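Local structure of sugar-binding transport ATP-binding protein (Pyrococcus horikoshii, 1V43) at residues A[274-279]-A[360-365]; A[284-289]-A[353-358]. The protein probably binds and hydrolyses ATP as the ATPase subunit of an ABC transporter, powering the uptake of sugars into the cell. All blocks are in the same frame, centred on the assembly; numbering follows the deposited sequence.

Contact 1 (A[274-279]-A[360-365])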
ATOM      1  N   ASP A 274     -15.492  -9.463 -29.956  1.00 93.12           N
ATOM      2  CA  ASP A 274     -15.186 -10.650 -30.741  1.00 90.71           C
ATOM      3  C   ASP A 274     -14.102 -10.462 -31.805  1.00 88.52           C
ATOM      4  O   ASP A 274     -14.286 -10.815 -32.974  1.00 85.14           O
ATOM      5  CB  ASP A 274     -16.461 -11.212 -31.378  1.00 91.07           C
ATOM      6  CG  ASP A 274     -16.836 -12.581 -30.818  1.00 91.99           C
ATOM      7  OD1 ASP A 274     -16.064 -13.541 -31.020  1.00 94.09           O
ATOM      8  OD2 ASP A 274     -17.899 -12.700 -30.174  1.00 84.61           O
ATOM      9  N   LEU A 275     -12.975  -9.885 -31.393  1.00 84.69           N
ATOM     10  CA  LEU A 275     -11.831  -9.695 -32.280  1.00 82.41           C
ATOM     11  C   LEU A 275     -11.041 -10.970 -32.056  1.00 81.69           C
ATOM     12  O   LEU A 275      -9.836 -11.030 -32.296  1.00 81.48           O
ATOM     13  CB  LEU A 275     -10.982  -8.496 -31.844  1.00 80.87           C
ATOM     14  CG  LEU A 275     -11.526  -7.076 -32.000  1.00 81.53           C
ATOM     15  CD1 LEU A 275     -10.509  -6.078 -31.473  1.00 73.63           C
ATOM     16  CD2 LEU A 275     -11.824  -6.800 -33.462  1.00 81.67           C
ATOM     17  N   LEU A 276     -11.750 -11.987 -31.580  1.00 80.78           N
ATOM     18  CA  LEU A 276     -11.157 -13.275 -31.268  1.00 80.83           C
ATOM     19  C   LEU A 276     -11.430 -14.344 -32.324  1.00 82.15           C
ATOM     20  O   LEU A 276     -11.244 -15.530 -32.066  1.00 85.54           O
ATOM     21  CB  LEU A 276     -11.686 -13.746 -29.911  1.00 80.41           C
ATOM     22  CG  LEU A 276     -11.583 -12.742 -28.759  1.00 78.84           C
ATOM     23  CD1 LEU A 276     -12.363 -13.250 -27.561  1.00 78.90           C
ATOM     24  CD2 LEU A 276     -10.125 -12.522 -28.397  1.00 80.40           C
ATOM     25  N   LYS A 277     -11.867 -13.930 -33.510  1.00 83.62           N
ATOM     26  CA  LYS A 277     -12.154 -14.882 -34.582  1.00 82.22           C
ATOM     27  C   LYS A 277     -11.025 -15.894 -34.795  1.00 78.75           C
ATOM     28  O   LYS A 277     -11.279 -17.081 -34.993  1.00 80.25           O
ATOM     29  CB  LYS A 277     -12.448 -14.140 -35.887  1.00 83.70           C
ATOM     30  CG  LYS A 277     -13.761 -13.378 -35.871  1.00 87.57           C
ATOM     31  CD  LYS A 277     -14.021 -12.687 -37.201  1.00 95.01           C
ATOM     32  CE  LYS A 277     -15.379 -11.993 -37.209  1.00 96.13           C
ATOM     33  NZ  LYS A 277     -16.500 -12.958 -37.020  1.00 96.05           N
ATOM     34  N   ASP A 278      -9.780 -15.433 -34.753  1.00 73.27           N
ATOM     35  CA  ASP A 278      -8.645 -16.333 -34.932  1.00 72.87           C
ATOM     36  C   ASP A 278      -8.422 -17.149 -33.662  1.00 70.19           C
ATOM     37  O   ASP A 278      -7.369 -17.769 -33.486  1.00 70.98           O
ATOM     38  CB  ASP A 278      -7.369 -15.546 -35.254  1.00 75.11           C
ATOM     39  CG  ASP A 278      -7.430 -14.854 -36.602  1.00 78.96           C
ATOM     40  OD1 ASP A 278      -7.732 -15.533 -37.604  1.00 80.49           O
ATOM     41  OD2 ASP A 278      -7.166 -13.632 -36.663  1.00 80.22           O
ATOM     42  N   TYR A 279      -9.413 -17.141 -32.776  1.00 65.48           N
ATOM     43  CA  TYR A 279      -9.306 -17.872 -31.520  1.00 61.02           C
ATOM     44  C   TYR A 279     -10.520 -18.716 -31.187  1.00 62.59           C
ATOM     45  O   TYR A 279     -10.511 -19.435 -30.187  1.00 59.93           O
ATOM     46  CB  TYR A 279      -9.028 -16.914 -30.355  1.00 58.21           C
ATOM     47  CG  TYR A 279      -7.644 -16.299 -30.387  1.00 51.29           C
ATOM     48  CD1 TYR A 279      -7.380 -15.166 -31.151  1.00 45.48           C
ATOM     49  CD2 TYR A 279      -6.592 -16.875 -29.681  1.00 45.31           C
ATOM     50  CE1 TYR A 279      -6.095 -14.621 -31.211  1.00 45.11           C
ATOM     51  CE2 TYR A 279      -5.310 -16.342 -29.734  1.00 47.45           C
ATOM     52  CZ  TYR A 279      -5.067 -15.215 -30.500  1.00 43.48           C
ATOM     53  OH  TYR A 279      -3.798 -14.682 -30.547  1.00 46.60           O
ATOM     54  N   ILE A 360     -12.932  -4.943 -20.454  1.00 33.53           N
ATOM     55  CA  ILE A 360     -12.386  -6.291 -20.523  1.00 40.32           C
ATOM     56  C   ILE A 360     -11.145  -6.419 -21.397  1.00 35.63           C
ATOM     57  O   ILE A 360     -10.941  -5.643 -22.323  1.00 42.48           O
ATOM     58  CB  ILE A 360     -13.472  -7.276 -21.014  1.00 45.95           C
ATOM     59  CG1 ILE A 360     -14.427  -7.581 -19.858  1.00 44.73           C
ATOM     60  CG2 ILE A 360     -12.843  -8.533 -21.584  1.00 48.68           C
ATOM     61  CD1 ILE A 360     -15.483  -8.606 -20.177  1.00 44.23           C
ATOM     62  N   HIS A 361     -10.312  -7.400 -21.079  1.00 31.77           N
ATOM     63  CA  HIS A 361      -9.095  -7.666 -21.842  1.00 34.58           C
ATOM     64  C   HIS A 361      -9.021  -9.161 -22.173  1.00 37.98           C
ATOM     65  O   HIS A 361      -9.623  -9.993 -21.487  1.00 35.31           O
ATOM     66  CB  HIS A 361      -7.851  -7.265 -21.034  1.00 31.47           C
ATOM     67  CG  HIS A 361      -7.841  -5.830 -20.606  1.00 36.03           C
ATOM     68  ND1 HIS A 361      -7.394  -4.811 -21.421  1.00 40.42           N
ATOM     69  CD2 HIS A 361      -8.290  -5.238 -19.474  1.00 33.99           C
ATOM     70  CE1 HIS A 361      -7.572  -3.653 -20.809  1.00 33.32           C
ATOM     71  NE2 HIS A 361      -8.114  -3.885 -19.626  1.00 43.38           N
ATOM     72  N   VAL A 362      -8.282  -9.488 -23.229  1.00 40.33           N
ATOM     73  CA  VAL A 362      -8.088 -10.865 -23.666  1.00 37.63           C
ATOM     74  C   VAL A 362      -6.639 -10.976 -24.133  1.00 37.40           C
ATOM     75  O   VAL A 362      -6.208 -10.216 -24.991  1.00 45.31           O
ATOM     76  CB  VAL A 362      -8.999 -11.224 -24.858  1.00 42.31           C
ATOM     77  CG1 VAL A 362      -8.845 -12.717 -25.184  1.00 34.39           C
ATOM     78  CG2 VAL A 362     -10.452 -10.868 -24.550  1.00 39.39           C
ATOM     79  N   PHE A 363      -5.883 -11.905 -23.565  1.00 36.16           N
ATOM     80  CA  PHE A 363      -4.486 -12.067 -23.949  1.00 35.26           C
ATOM     81  C   PHE A 363      -4.223 -13.469 -24.516  1.00 40.83           C
ATOM     82  O   PHE A 363      -4.755 -14.468 -24.016  1.00 38.55           O
ATOM     83  CB  PHE A 363      -3.559 -11.849 -22.736  1.00 38.25           C
ATOM     84  CG  PHE A 363      -3.839 -10.586 -21.954  1.00 38.58           C
ATOM     85  CD1 PHE A 363      -4.889 -10.533 -21.039  1.00 30.61           C
ATOM     86  CD2 PHE A 363      -3.040  -9.453 -22.121  1.00 42.20           C
ATOM     87  CE1 PHE A 363      -5.140  -9.368 -20.298  1.00 31.96           C
ATOM     88  CE2 PHE A 363      -3.279  -8.280 -21.389  1.00 32.03           C
ATOM     89  CZ  PHE A 363      -4.333  -8.243 -20.477  1.00 38.77           C
ATOM     90  N   ASP A 364      -3.410 -13.542 -25.562  1.00 39.27           N
ATOM     91  CA  ASP A 364      -3.057 -14.830 -26.145  1.00 44.19           C
ATOM     92  C   ASP A 364      -2.440 -15.632 -25.011  1.00 43.20           C
ATOM     93  O   ASP A 364      -1.587 -15.123 -24.297  1.00 47.85           O
ATOM     94  CB  ASP A 364      -2.027 -14.646 -27.256  1.00 45.94           C
ATOM     95  CG  ASP A 364      -1.568 -15.963 -27.839  1.00 39.60           C
ATOM     96  OD1 ASP A 364      -0.863 -16.714 -27.136  1.00 44.23           O
ATOM     97  OD2 ASP A 364      -1.925 -16.245 -29.000  1.00 44.72           O
ATOM     98  N   LYS A 365      -2.852 -16.881 -24.845  1.00 47.30           N
ATOM     99  CA  LYS A 365      -2.327 -17.687 -23.747  1.00 50.79           C
ATOM    100  C   LYS A 365      -0.853 -18.063 -23.856  1.00 54.42           C
ATOM    101  O   LYS A 365      -0.197 -18.310 -22.840  1.00 55.44           O
ATOM    102  CB  LYS A 365      -3.152 -18.970 -23.566  1.00 55.67           C
ATOM    103  CG  LYS A 365      -2.710 -19.763 -22.344  1.00 59.23           C
ATOM    104  CD  LYS A 365      -3.420 -21.093 -22.179  1.00 62.05           C
ATOM    105  CE  LYS A 365      -2.737 -21.905 -21.078  1.00 61.57           C
ATOM    106  NZ  LYS A 365      -3.233 -23.306 -20.965  1.00 71.91           N
TER
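Leu276 and Val362 reach toward each other tip to tip, and beside them the hydroxyl of Tyr279 meets the carboxylate of Asp364. The two pairs join the loop between strands 264-267 and 283-288 to strand 361-364 of an antiparallel sheet consistent with an OB fold. That strand pairs with 283-288 on one side, and Val362 makes backbone hydrogen bonds with the C-terminal tail at Ile371 and Val372. The apolar pair is the buried, close-packed part: Leu276 CD2 lies 3.5 Å from Val362 CG1, closer than carbons usually sit. Ile371, Val254 and Val284 extend the same greasy layer. A beta-branched valine suits the strand, while the longer leucine lets the loop reach it with the CA atoms of Leu276 and Val362 still 8.5 Å apart. The Tyr279-Asp364 pair is polar, more accessible to solvent and held by one directional bond. Tyr279 OH donates to Asp364 OD2 over 2.9 Å, on the lone pair turned away from OD1. The CB of Asp364 does not point at the loop; with CG anti to the backbone N (chi1 177°), the carboxylate comes nearer to the tyrosine. OD2 arrives at the ring edge, in its plane, while ring and carboxylate planes stand 79° apart. OD1 meanwhile accepts from the backbone N atoms of Asp366 and Thr367, so the group is gripped at both oxygens. Tyrosine fits because its ring can pack on Val284, Val254 and Ile371 while its hydroxyl reaches the carboxylate on the partly exposed side. A leucine in its place would probably leave Asp364 OD2 without this donor and the carboxylate freer to turn. Packing fills the buried side, while the directional bond to a probably ionised carboxylate is likely to restrict how loop and strand shift against each other.

Contact 2 (A[284-289]-A[353-358])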
ATOM      1  N   VAL A 284      -7.670 -18.662 -24.408  1.00 52.07           N
ATOM      2  CA  VAL A 284      -7.051 -17.352 -24.255  1.00 42.81           C
ATOM      3  C   VAL A 284      -7.173 -16.921 -22.799  1.00 44.25           C
ATOM      4  O   VAL A 284      -7.895 -17.545 -22.028  1.00 42.90           O
ATOM      5  CB  VAL A 284      -7.737 -16.304 -25.154  1.00 44.12           C
ATOM      6  CG1 VAL A 284      -7.481 -16.634 -26.610  1.00 46.67           C
ATOM      7  CG2 VAL A 284      -9.239 -16.266 -24.880  1.00 39.58           C
ATOM      8  N   LEU A 285      -6.461 -15.868 -22.414  1.00 42.13           N
ATOM      9  CA  LEU A 285      -6.521 -15.398 -21.040  1.00 38.91           C
ATOM     10  C   LEU A 285      -7.450 -14.186 -20.967  1.00 41.82           C
ATOM     11  O   LEU A 285      -7.233 -13.179 -21.644  1.00 40.19           O
ATOM     12  CB  LEU A 285      -5.117 -15.044 -20.542  1.00 34.89           C
ATOM     13  CG  LEU A 285      -4.104 -16.197 -20.563  1.00 43.57           C
ATOM     14  CD1 LEU A 285      -2.770 -15.718 -20.036  1.00 36.44           C
ATOM     15  CD2 LEU A 285      -4.612 -17.369 -19.719  1.00 43.83           C
ATOM     16  N   PHE A 286      -8.503 -14.322 -20.169  1.00 37.46           N
ATOM     17  CA  PHE A 286      -9.507 -13.283 -19.955  1.00 37.46           C
ATOM     18  C   PHE A 286      -9.074 -12.426 -18.763  1.00 36.96           C
ATOM     19  O   PHE A 286      -8.589 -12.946 -17.764  1.00 36.70           O
ATOM     20  CB  PHE A 286     -10.854 -13.939 -19.646  1.00 36.66           C
ATOM     21  CG  PHE A 286     -11.918 -12.981 -19.176  1.00 40.06           C
ATOM     22  CD1 PHE A 286     -12.545 -12.121 -20.067  1.00 40.51           C
ATOM     23  CD2 PHE A 286     -12.305 -12.954 -17.844  1.00 36.20           C
ATOM     24  CE1 PHE A 286     -13.545 -11.255 -19.637  1.00 40.96           C
ATOM     25  CE2 PHE A 286     -13.301 -12.092 -17.410  1.00 38.42           C
ATOM     26  CZ  PHE A 286     -13.922 -11.242 -18.310  1.00 34.93           C
ATOM     27  N   GLY A 287      -9.259 -11.118 -18.868  1.00 33.05           N
ATOM     28  CA  GLY A 287      -8.871 -10.245 -17.780  1.00 31.04           C
ATOM     29  C   GLY A 287      -9.837  -9.102 -17.533  1.00 30.53           C
ATOM     30  O   GLY A 287     -10.319  -8.462 -18.471  1.00 29.81           O
ATOM     31  N   ILE A 288     -10.145  -8.857 -16.263  1.00 26.29           N
ATOM     32  CA  ILE A 288     -11.025  -7.755 -15.893  1.00 28.94           C
ATOM     33  C   ILE A 288     -10.577  -7.320 -14.511  1.00 23.04           C
ATOM     34  O   ILE A 288     -10.363  -8.160 -13.643  1.00 28.54           O
ATOM     35  CB  ILE A 288     -12.522  -8.167 -15.904  1.00 36.63           C
ATOM     36  CG1 ILE A 288     -13.378  -6.934 -15.624  1.00 32.65           C
ATOM     37  CG2 ILE A 288     -12.791  -9.281 -14.903  1.00 37.09           C
ATOM     38  CD1 ILE A 288     -14.841  -7.209 -15.654  1.00 46.77           C
ATOM     39  N   ARG A 289     -10.382  -6.013 -14.325  1.00 24.90           N
ATOM     40  CA  ARG A 289      -9.905  -5.492 -13.038  1.00 24.74           C
ATOM     41  C   ARG A 289     -10.986  -5.446 -11.967  1.00 22.91           C
ATOM     42  O   ARG A 289     -12.137  -5.163 -12.274  1.00 23.20           O
ATOM     43  CB  ARG A 289      -9.328  -4.074 -13.204  1.00 21.67           C
ATOM     44  CG  ARG A 289      -8.114  -3.979 -14.108  1.00 25.10           C
ATOM     45  CD  ARG A 289      -7.522  -2.592 -14.011  1.00 22.20           C
ATOM     46  NE  ARG A 289      -6.459  -2.340 -14.975  1.00 15.31           N
ATOM     47  CZ  ARG A 289      -5.181  -2.631 -14.795  1.00 17.30           C
ATOM     48  NH1 ARG A 289      -4.777  -3.208 -13.670  1.00 18.15           N
ATOM     49  NH2 ARG A 289      -4.292  -2.289 -15.721  1.00 20.85           N
ATOM     50  N   VAL A 353     -22.433 -10.571  -9.579  1.00 43.13           N
ATOM     51  CA  VAL A 353     -21.289  -9.778  -9.978  1.00 39.46           C
ATOM     52  C   VAL A 353     -21.528  -9.207 -11.372  1.00 39.94           C
ATOM     53  O   VAL A 353     -21.855  -9.936 -12.308  1.00 38.11           O
ATOM     54  CB  VAL A 353     -20.013 -10.623  -9.984  1.00 39.08           C
ATOM     55  CG1 VAL A 353     -18.848  -9.773 -10.446  1.00 46.41           C
ATOM     56  CG2 VAL A 353     -19.745 -11.182  -8.583  1.00 42.24           C
ATOM     57  N   ILE A 354     -21.363  -7.897 -11.499  1.00 39.74           N
ATOM     58  CA  ILE A 354     -21.559  -7.218 -12.774  1.00 39.97           C
ATOM     59  C   ILE A 354     -20.230  -6.742 -13.355  1.00 36.83           C
ATOM     60  O   ILE A 354     -19.563  -5.895 -12.759  1.00 30.52           O
ATOM     61  CB  ILE A 354     -22.476  -5.988 -12.608  1.00 42.43           C
ATOM     62  CG1 ILE A 354     -23.699  -6.351 -11.766  1.00 42.27           C
ATOM     63  CG2 ILE A 354     -22.935  -5.498 -13.971  1.00 45.02           C
ATOM     64  CD1 ILE A 354     -24.687  -5.209 -11.601  1.00 44.55           C
ATOM     65  N   MET A 355     -19.859  -7.287 -14.514  1.00 33.12           N
ATOM     66  CA  MET A 355     -18.624  -6.922 -15.204  1.00 34.98           C
ATOM     67  C   MET A 355     -18.852  -5.845 -16.277  1.00 40.79           C
ATOM     68  O   MET A 355     -19.835  -5.900 -17.039  1.00 32.93           O
ATOM     69  CB  MET A 355     -18.005  -8.144 -15.902  1.00 32.76           C
ATOM     70  CG  MET A 355     -17.877  -9.396 -15.055  1.00 48.72           C
ATOM     71  SD  MET A 355     -16.851 -10.658 -15.862  1.00 57.15           S
ATOM     72  CE  MET A 355     -17.145 -10.282 -17.601  1.00 53.83           C
ATOM     73  N   ASP A 356     -17.940  -4.877 -16.344  1.00 35.26           N
ATOM     74  CA  ASP A 356     -18.030  -3.826 -17.356  1.00 36.15           C
ATOM     75  C   ASP A 356     -17.336  -4.359 -18.607  1.00 35.56           C
ATOM     76  O   ASP A 356     -16.105  -4.378 -18.690  1.00 34.86           O
ATOM     77  CB  ASP A 356     -17.325  -2.540 -16.901  1.00 34.68           C
ATOM     78  CG  ASP A 356     -17.552  -1.374 -17.870  1.00 36.45           C
ATOM     79  OD1 ASP A 356     -17.788  -1.613 -19.080  1.00 37.11           O
ATOM     80  OD2 ASP A 356     -17.483  -0.212 -17.426  1.00 33.95           O
ATOM     81  N   LEU A 357     -18.140  -4.786 -19.574  1.00 39.09           N
ATOM     82  CA  LEU A 357     -17.651  -5.341 -20.827  1.00 38.71           C
ATOM     83  C   LEU A 357     -16.700  -4.438 -21.605  1.00 38.26           C
ATOM     84  O   LEU A 357     -15.867  -4.923 -22.370  1.00 39.51           O
ATOM     85  CB  LEU A 357     -18.847  -5.736 -21.708  1.00 40.96           C
ATOM     86  CG  LEU A 357     -19.153  -7.237 -21.826  1.00 42.98           C
ATOM     87  CD1 LEU A 357     -18.736  -7.977 -20.565  1.00 42.07           C
ATOM     88  CD2 LEU A 357     -20.635  -7.436 -22.093  1.00 43.43           C
ATOM     89  N   ASP A 358     -16.813  -3.132 -21.409  1.00 31.80           N
ATOM     90  CA  ASP A 358     -15.946  -2.201 -22.112  1.00 39.74           C
ATOM     91  C   ASP A 358     -14.557  -2.110 -21.482  1.00 41.40           C
ATOM     92  O   ASP A 358     -13.643  -1.532 -22.070  1.00 38.59           O
ATOM     93  CB  ASP A 358     -16.604  -0.822 -22.168  1.00 42.21           C
ATOM     94  CG  ASP A 358     -17.757  -0.764 -23.165  1.00 46.37           C
ATOM     95  OD1 ASP A 358     -18.749  -0.054 -22.893  1.00 55.16           O
ATOM     96  OD2 ASP A 358     -17.668  -1.421 -24.229  1.00 49.16           O
TER
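Met355, Ile288 and Phe286 form a small apolar core where two antiparallel sheets of the OB-fold and TOBE region meet. Their strands, 284-288 and 353-356, run nearly perpendicular at 99°, with axes 9.1 Å apart, so side chains fill the space between them. Met355 gives up the most surface. Its flexible, unbranched chain can follow the shapes of both partners: CB and CG lie against Ile288, while the bend at chi3 (-29°) carries the methyl round to the phenylalanine. Ile288 sends its CD1 obliquely across the methionine, 3.3 Å from Met355 CB, a tight fit. Its CG1 stands anti to the backbone N (chi1 -175°), and the extended chain puts CD1 at full reach, where it also comes 3.9 Å from the backbone N of Asp356. Isoleucine serves both as a strand-former and as a long apolar probe. Met293 and Ile360 close in around the group. Phe286 approaches Met355 from the opposite direction, its ring offering a Met-aromatic contact: Met355 SD lies at the ring edge, 5.1 Å from the centroid, while Met355 CE comes to 3.4 Å from Phe286 CZ.

From the N terminus, the chain first passes through the ATP-binding cassette, then enters the OB-fold region, where it lays down the loop residues 274-279 and, a few residues on, strand 283-288. Near the end of its passage through the second antiparallel sheet, strand 350-356 closes contact 2; the chain then crosses back to the first sheet as 361-364 and closes contact 1. The loops therefore nest, the smaller within the larger. Contact 2 joins two sheets, whereas contact 1 lays the 274-279 loop across side chains of one (Val254, Val284, Val362). Strands 283-288 and 361-364 are neighbours there, so the contacts meet directly: Phe363 N probably bonds Leu285 O at 2.7 Å, and Ile360 packs on Phe286.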